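Local coordinates for RNA-binding protein Lsm (Halobacterium salinarum R1, PDB 6TFL), which binds RNA, with uridine held in a pocket of the protein, and assembles as a ring of seven Lsm subunits of the Sm-like archaeal type, at the interface of chains A and B. Coordinates in Å, arbitrary orientation; residue numbers count along the deposited sequence, not the author numbering. Chains: chain A/B, RNA-binding protein Lsm.

Contact 1: the interface of chains A and B. Residues chain A 22, 59-61; chain B 29, 48-52.
A:Thr59 and B:Thr50 meet methyl to methyl at the apolar centre of this strand-to-strand contact, their CG2 atoms 4.0 Å apart and their side chains crossing obliquely. The A:Thr59 methyl stands anti to its own carbonyl carbon, with OG1 taking the place between backbone N and carbonyl carbon (chi1 64°), and this turns the methyl, not the hydroxyl, toward chain B. The same methyl also touches the ring of B:Phe29, its CG2 lying 4.1 Å from CZ, and the flank of B:Ile52.

Next to this small cluster the two backbones join as antiparallel beta strands. The amide N of A:Ile60 donates to the carbonyl O of B:Ile51 at 2.9 Å. The amide N of B:Ile51 donates back to the carbonyl O of A:Ile60 at 2.8 Å. Such a reciprocal pair fixes the register of one chain's edge strand on the other's.

Farther out, A:Arg22 and B:Phe29 reach toward each other tip to tip. The guanidinium NH1 comes to the ring edge, 3.8 Å from CZ, and the two planes are only 12° apart, so the meeting is edge to edge and neither group lies over the other's face. Beside the arginine, on the same side of the strand pair, the A:Lys61 chain runs alongside B:Thr50, both pointing the same way, and its CE lies 3.8 Å from the hydroxyl OG1. The lysine bends at its end (chi4 68°), and its amino nitrogen NZ makes a weak hydrogen bond to A:Thr59 OG1 within its own chain. A:Lys61 NZ also lies 3.8 Å from A:Arg22 NH1, and these two basic ends may repel each other. B:Asp48 lies at the rim; its OD2 is 6.4 Å from A:Lys61 NZ, too distant for a salt bridge, though the opposite charges may attract over that range.

In the fold, strand 59-61 of chain A pairs with strand 49-52 of chain B, the intersubunit sheet pairing by which Sm and Lsm proteins close their rings.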
ATOM      1  N   ARG A  22     -17.903  -5.646  -7.299  1.00 40.98           N
ATOM      2  CA  ARG A  22     -17.065  -6.733  -7.777  1.00 38.39           C
ATOM      3  C   ARG A  22     -15.696  -6.631  -7.117  1.00 40.79           C
ATOM      4  O   ARG A  22     -15.074  -5.563  -7.130  1.00 40.02           O
ATOM      5  CB  ARG A  22     -16.956  -6.699  -9.300  1.00 38.59           C
ATOM      6  CG  ARG A  22     -16.026  -7.754  -9.901  1.00 53.73           C
ATOM      7  CD  ARG A  22     -16.031  -7.680 -11.438  1.00 69.99           C
ATOM      8  NE  ARG A  22     -14.762  -7.209 -12.001  1.00 70.18           N
ATOM      9  CZ  ARG A  22     -14.673  -6.315 -12.985  1.00 72.70           C
ATOM     10  NH1 ARG A  22     -15.785  -5.793 -13.498  1.00 68.38           N
ATOM     11  NH2 ARG A  22     -13.479  -5.941 -13.452  1.00 65.39           N
ATOM     12  N   THR A  59     -14.814  -2.698  -9.037  1.00 36.29           N
ATOM     13  CA  THR A  59     -15.849  -1.792  -9.515  1.00 37.35           C
ATOM     14  C   THR A  59     -17.087  -1.846  -8.626  1.00 37.37           C
ATOM     15  O   THR A  59     -17.401  -2.874  -8.017  1.00 37.04           O
ATOM     16  CB  THR A  59     -16.277  -2.116 -10.960  1.00 42.22           C
ATOM     17  OG1 THR A  59     -16.878  -3.413 -10.999  1.00 42.33           O
ATOM     18  CG2 THR A  59     -15.075  -2.065 -11.931  1.00 45.52           C
ATOM     19  N   ILE A  60     -17.793  -0.721  -8.562  1.00 35.72           N
ATOM     20  CA  ILE A  60     -19.154  -0.666  -8.033  1.00 41.79           C
ATOM     21  C   ILE A  60     -20.069  -0.191  -9.155  1.00 43.22           C
ATOM     22  O   ILE A  60     -19.746   0.785  -9.844  1.00 43.08           O
ATOM     23  CB  ILE A  60     -19.270   0.266  -6.813  1.00 41.38           C
ATOM     24  CG1 ILE A  60     -18.315  -0.181  -5.696  1.00 36.13           C
ATOM     25  CG2 ILE A  60     -20.737   0.351  -6.340  1.00 32.18           C
ATOM     26  CD1 ILE A  60     -18.204   0.796  -4.555  1.00 30.25           C
ATOM     27  N   LYS A  61     -21.196  -0.875  -9.347  1.00 40.93           N
ATOM     28  CA  LYS A  61     -22.160  -0.494 -10.385  1.00 38.69           C
ATOM     29  C   LYS A  61     -23.491  -0.134  -9.743  1.00 41.05           C
ATOM     30  O   LYS A  61     -24.281  -1.030  -9.394  1.00 39.66           O
ATOM     31  CB  LYS A  61     -22.346  -1.611 -11.413  1.00 37.91           C
ATOM     32  CG  LYS A  61     -21.090  -1.920 -12.226  1.00 43.41           C
ATOM     33  CD  LYS A  61     -21.395  -2.834 -13.407  1.00 53.63           C
ATOM     34  CE  LYS A  61     -20.126  -3.148 -14.218  1.00 76.72           C
ATOM     35  NZ  LYS A  61     -19.115  -4.020 -13.493  1.00 66.16           N
TER
ATOM     36  N   PHE B  29     -12.641  -0.537 -19.916  1.00 46.06           N
ATOM     37  CA  PHE B  29     -13.933   0.133 -19.789  1.00 43.29           C
ATOM     38  C   PHE B  29     -13.901   1.398 -20.625  1.00 47.52           C
ATOM     39  O   PHE B  29     -13.024   2.252 -20.435  1.00 44.37           O
ATOM     40  CB  PHE B  29     -14.267   0.467 -18.338  1.00 42.31           C
ATOM     41  CG  PHE B  29     -14.571  -0.730 -17.492  1.00 48.92           C
ATOM     42  CD1 PHE B  29     -13.545  -1.481 -16.940  1.00 34.67           C
ATOM     43  CD2 PHE B  29     -15.891  -1.094 -17.228  1.00 45.01           C
ATOM     44  CE1 PHE B  29     -13.821  -2.580 -16.155  1.00 38.26           C
ATOM     45  CE2 PHE B  29     -16.177  -2.199 -16.436  1.00 38.09           C
ATOM     46  CZ  PHE B  29     -15.143  -2.941 -15.898  1.00 40.34           C
ATOM     47  N   ASP B  48     -24.581   1.978 -18.555  1.00 59.46           N
ATOM     48  CA  ASP B  48     -24.916   2.209 -17.157  1.00 58.60           C
ATOM     49  C   ASP B  48     -23.661   2.725 -16.455  1.00 55.47           C
ATOM     50  O   ASP B  48     -22.585   2.825 -17.057  1.00 46.34           O
ATOM     51  CB  ASP B  48     -25.461   0.936 -16.507  1.00 57.45           C
ATOM     52  CG  ASP B  48     -24.712  -0.302 -16.947  1.00 70.70           C
ATOM     53  OD1 ASP B  48     -25.290  -1.104 -17.711  1.00 82.92           O
ATOM     54  OD2 ASP B  48     -23.541  -0.469 -16.539  1.00 75.25           O
ATOM     55  N   THR B  49     -23.804   3.061 -15.179  1.00 43.14           N
ATOM     56  CA  THR B  49     -22.709   3.665 -14.440  1.00 46.16           C
ATOM     57  C   THR B  49     -21.750   2.605 -13.914  1.00 41.86           C
ATOM     58  O   THR B  49     -22.168   1.547 -13.437  1.00 47.53           O
ATOM     59  CB  THR B  49     -23.260   4.506 -13.294  1.00 42.51           C
ATOM     60  OG1 THR B  49     -23.996   5.592 -13.847  1.00 50.47           O
ATOM     61  CG2 THR B  49     -22.152   5.083 -12.460  1.00 44.57           C
ATOM     62  N   THR B  50     -20.453   2.884 -14.030  1.00 42.20           N
ATOM     63  CA  THR B  50     -19.413   2.053 -13.433  1.00 39.14           C
ATOM     64  C   THR B  50     -18.486   2.944 -12.631  1.00 36.12           C
ATOM     65  O   THR B  50     -17.850   3.844 -13.192  1.00 36.55           O
ATOM     66  CB  THR B  50     -18.615   1.298 -14.496  1.00 41.88           C
ATOM     67  OG1 THR B  50     -19.492   0.451 -15.247  1.00 46.86           O
ATOM     68  CG2 THR B  50     -17.539   0.451 -13.838  1.00 38.83           C
ATOM     69  N   ILE B  51     -18.411   2.706 -11.328  1.00 31.40           N
ATOM     70  CA  ILE B  51     -17.395   3.335 -10.494  1.00 30.30           C
ATOM     71  C   ILE B  51     -16.199   2.402 -10.440  1.00 36.58           C
ATOM     72  O   ILE B  51     -16.345   1.223 -10.095  1.00 40.66           O
ATOM     73  CB  ILE B  51     -17.925   3.624  -9.083  1.00 33.06           C
ATOM     74  CG1 ILE B  51     -19.179   4.496  -9.134  1.00 38.79           C
ATOM     75  CG2 ILE B  51     -16.858   4.308  -8.259  1.00 37.82           C
ATOM     76  CD1 ILE B  51     -19.939   4.538  -7.831  1.00 32.67           C
ATOM     77  N   ILE B  52     -15.015   2.917 -10.773  1.00 33.93           N
ATOM     78  CA  ILE B  52     -13.786   2.129 -10.769  1.00 34.28           C
ATOM     79  C   ILE B  52     -12.857   2.656  -9.683  1.00 40.91           C
ATOM     80  O   ILE B  52     -12.548   3.853  -9.637  1.00 36.80           O
ATOM     81  CB  ILE B  52     -13.075   2.158 -12.133  1.00 36.22           C
ATOM     82  CG1 ILE B  52     -14.028   1.714 -13.244  1.00 37.36           C
ATOM     83  CG2 ILE B  52     -11.870   1.251 -12.094  1.00 29.85           C
ATOM     84  CD1 ILE B  52     -13.515   1.984 -14.611  1.00 35.63           C
TER

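Contact 2: the interface of chains A and B. Residues chain A 5-7, 10-11, 40; chain B 41-43, 51.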
ATOM      1  N   GLY A   5     -19.051  14.616 -11.270  1.00 34.62           N
ATOM      2  CA  GLY A   5     -19.732  13.870 -10.224  1.00 26.46           C
ATOM      3  C   GLY A   5     -18.772  12.910  -9.549  1.00 40.04           C
ATOM      4  O   GLY A   5     -18.487  11.830 -10.083  1.00 38.55           O
ATOM      5  N   ARG A   6     -18.243  13.306  -8.390  1.00 38.72           N
ATOM      6  CA  ARG A   6     -17.209  12.528  -7.733  1.00 36.72           C
ATOM      7  C   ARG A   6     -17.710  11.116  -7.443  1.00 36.31           C
ATOM      8  O   ARG A   6     -18.895  10.917  -7.180  1.00 37.77           O
ATOM      9  CB  ARG A   6     -16.787  13.203  -6.434  1.00 38.29           C
ATOM     10  CG  ARG A   6     -15.985  14.484  -6.614  1.00 39.55           C
ATOM     11  CD  ARG A   6     -15.897  15.259  -5.292  1.00 47.26           C
ATOM     12  NE  ARG A   6     -15.061  16.454  -5.393  1.00 43.98           N
ATOM     13  CZ  ARG A   6     -15.506  17.640  -5.794  1.00 44.19           C
ATOM     14  NH1 ARG A   6     -16.783  17.793  -6.129  1.00 42.95           N
ATOM     15  NH2 ARG A   6     -14.674  18.669  -5.874  1.00 42.65           N
ATOM     16  N   PRO A   7     -16.830  10.114  -7.500  1.00 35.12           N
ATOM     17  CA  PRO A   7     -17.253   8.749  -7.149  1.00 36.71           C
ATOM     18  C   PRO A   7     -17.905   8.627  -5.780  1.00 38.89           C
ATOM     19  O   PRO A   7     -18.939   7.958  -5.670  1.00 41.75           O
ATOM     20  CB  PRO A   7     -15.940   7.952  -7.234  1.00 39.95           C
ATOM     21  CG  PRO A   7     -15.133   8.682  -8.243  1.00 36.94           C
ATOM     22  CD  PRO A   7     -15.456  10.148  -8.038  1.00 36.13           C
ATOM     23  N   VAL A  10     -21.363   9.901  -6.171  1.00 37.94           N
ATOM     24  CA  VAL A  10     -22.256   8.939  -6.803  1.00 35.08           C
ATOM     25  C   VAL A  10     -22.693   7.883  -5.791  1.00 36.97           C
ATOM     26  O   VAL A  10     -23.840   7.425  -5.809  1.00 40.73           O
ATOM     27  CB  VAL A  10     -21.569   8.319  -8.035  1.00 40.07           C
ATOM     28  CG1 VAL A  10     -22.428   7.224  -8.651  1.00 36.75           C
ATOM     29  CG2 VAL A  10     -21.229   9.405  -9.068  1.00 31.29           C
ATOM     30  N   LEU A  11     -21.791   7.483  -4.888  1.00 37.13           N
ATOM     31  CA  LEU A  11     -22.163   6.541  -3.832  1.00 40.91           C
ATOM     32  C   LEU A  11     -23.191   7.146  -2.876  1.00 38.73           C
ATOM     33  O   LEU A  11     -24.116   6.456  -2.435  1.00 42.81           O
ATOM     34  CB  LEU A  11     -20.930   6.099  -3.046  1.00 36.43           C
ATOM     35  CG  LEU A  11     -19.950   5.145  -3.729  1.00 40.52           C
ATOM     36  CD1 LEU A  11     -18.862   4.682  -2.727  1.00 31.83           C
ATOM     37  CD2 LEU A  11     -20.680   3.968  -4.343  1.00 38.54           C
ATOM     38  N   MET A  40     -13.794   3.843   0.565  1.00 36.98           N
ATOM     39  CA  MET A  40     -14.688   3.035  -0.248  1.00 45.08           C
ATOM     40  C   MET A  40     -14.955   1.670   0.378  1.00 41.97           C
ATOM     41  O   MET A  40     -15.293   0.722  -0.339  1.00 42.66           O
ATOM     42  CB  MET A  40     -14.185   2.870  -1.693  1.00 37.05           C
ATOM     43  CG  MET A  40     -15.269   3.078  -2.732  1.00 48.41           C
ATOM     44  SD  MET A  40     -14.734   2.800  -4.451  1.00 54.66           S
ATOM     45  CE  MET A  40     -14.177   4.448  -4.872  1.00 44.02           C
TER
ATOM     46  N   ASN B  41      -9.867   7.261  -8.630  1.00 41.18           N
ATOM     47  CA  ASN B  41     -11.179   6.651  -8.811  1.00 34.14           C
ATOM     48  C   ASN B  41     -11.898   7.371  -9.950  1.00 40.47           C
ATOM     49  O   ASN B  41     -11.842   8.600 -10.056  1.00 36.88           O
ATOM     50  CB  ASN B  41     -12.027   6.765  -7.539  1.00 39.61           C
ATOM     51  CG  ASN B  41     -11.396   6.096  -6.318  1.00 41.21           C
ATOM     52  OD1 ASN B  41     -10.687   5.099  -6.420  1.00 39.70           O
ATOM     53  ND2 ASN B  41     -11.699   6.631  -5.152  1.00 38.69           N
ATOM     54  N   VAL B  42     -12.581   6.619 -10.806  1.00 36.26           N
ATOM     55  CA  VAL B  42     -13.306   7.232 -11.907  1.00 32.90           C
ATOM     56  C   VAL B  42     -14.711   6.654 -11.977  1.00 37.76           C
ATOM     57  O   VAL B  42     -14.969   5.521 -11.553  1.00 37.48           O
ATOM     58  CB  VAL B  42     -12.571   7.076 -13.260  1.00 35.25           C
ATOM     59  CG1 VAL B  42     -11.315   7.939 -13.287  1.00 29.43           C
ATOM     60  CG2 VAL B  42     -12.225   5.621 -13.541  1.00 37.01           C
ATOM     61  N   VAL B  43     -15.633   7.479 -12.469  1.00 34.96           N
ATOM     62  CA  VAL B  43     -16.983   7.068 -12.814  1.00 37.57           C
ATOM     63  C   VAL B  43     -17.067   7.057 -14.327  1.00 35.33           C
ATOM     64  O   VAL B  43     -16.917   8.107 -14.958  1.00 39.14           O
ATOM     65  CB  VAL B  43     -18.042   8.013 -12.224  1.00 37.02           C
ATOM     66  CG1 VAL B  43     -19.403   7.405 -12.386  1.00 31.03           C
ATOM     67  CG2 VAL B  43     -17.756   8.321 -10.751  1.00 34.69           C
ATOM     68  N   ILE B  51     -18.411   2.706 -11.328  1.00 31.40           N
ATOM     69  CA  ILE B  51     -17.395   3.335 -10.494  1.00 30.30           C
ATOM     70  C   ILE B  51     -16.199   2.402 -10.440  1.00 36.58           C
ATOM     71  O   ILE B  51     -16.345   1.223 -10.095  1.00 40.66           O
ATOM     72  CB  ILE B  51     -17.925   3.624  -9.083  1.00 33.06           C
ATOM     73  CG1 ILE B  51     -19.179   4.496  -9.134  1.00 38.79           C
ATOM     74  CG2 ILE B  51     -16.858   4.308  -8.259  1.00 37.82           C
ATOM     75  CD1 ILE B  51     -19.939   4.538  -7.831  1.00 32.67           C
TER
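The N-terminal helix of the Sm fold, here residues 7-13 of chain A, packs its first turns on the neighbouring subunit through A:Pro7, A:Val10 and A:Leu11. A:Pro7, at the start of the helix, sets CG of its ring 3.6 Å from the B:Val43 methyl CG2. The same CG lies 3.7 Å from CB of B:Asn41, and the ring crosses both side chains at a slant. The B:Val43 methyl also lies near the carbonyl O of A:Gly5, just ahead of the helix.

One turn on, A:Val10 divides its branches between two partners. Its CG2 meets B:Val43 CG2 tip to tip at 4.0 Å. Its CG1, anti to the backbone N (chi1 175°), slides past B:Ile51 to reach CD1 at 3.8 Å. The same delta methyl of B:Ile51 touches A:Leu11 CD2 at 3.6 Å, and its other branch, CG2, rests near A:Pro7 CB.

Beside the helix, the A:Met40 methyl CE comes tip to tip against the amide-nitrogen end of the B:Asn41 carboxamide, 3.3 Å from ND2, a carbon contact and not a hydrogen bond. No hydrogen bond crosses this patch, and its cohesion appears to rest on hydrocarbon packing. Asn41 is among the residues lining the uridine pocket, so this edge of the interface adjoins the RNA-binding site. In the fold, the helix of chain A lies over strands 42-45 and 49-52 of chain B, while A:Met40 and B:Asn41 meet in loops immediately before strand 42-45 of their respective chains.

Contact 1 and contact 2 are neighbouring parts of one subunit interface, their C-alpha centres about 9 Å apart, and B:Ile51 belongs to both. Its backbone serves the strand pairing of contact 1 and its side chain the helix packing of contact 2, tying strand 49-52 of chain B to two separate elements of chain A. Directional bonding thus sets the register while apolar packing adds surface beside it. No two-fold axis relates the two chains: each subunit presents different elements to its two neighbours, a head-to-tail arrangement that suits the seven-membered assembly.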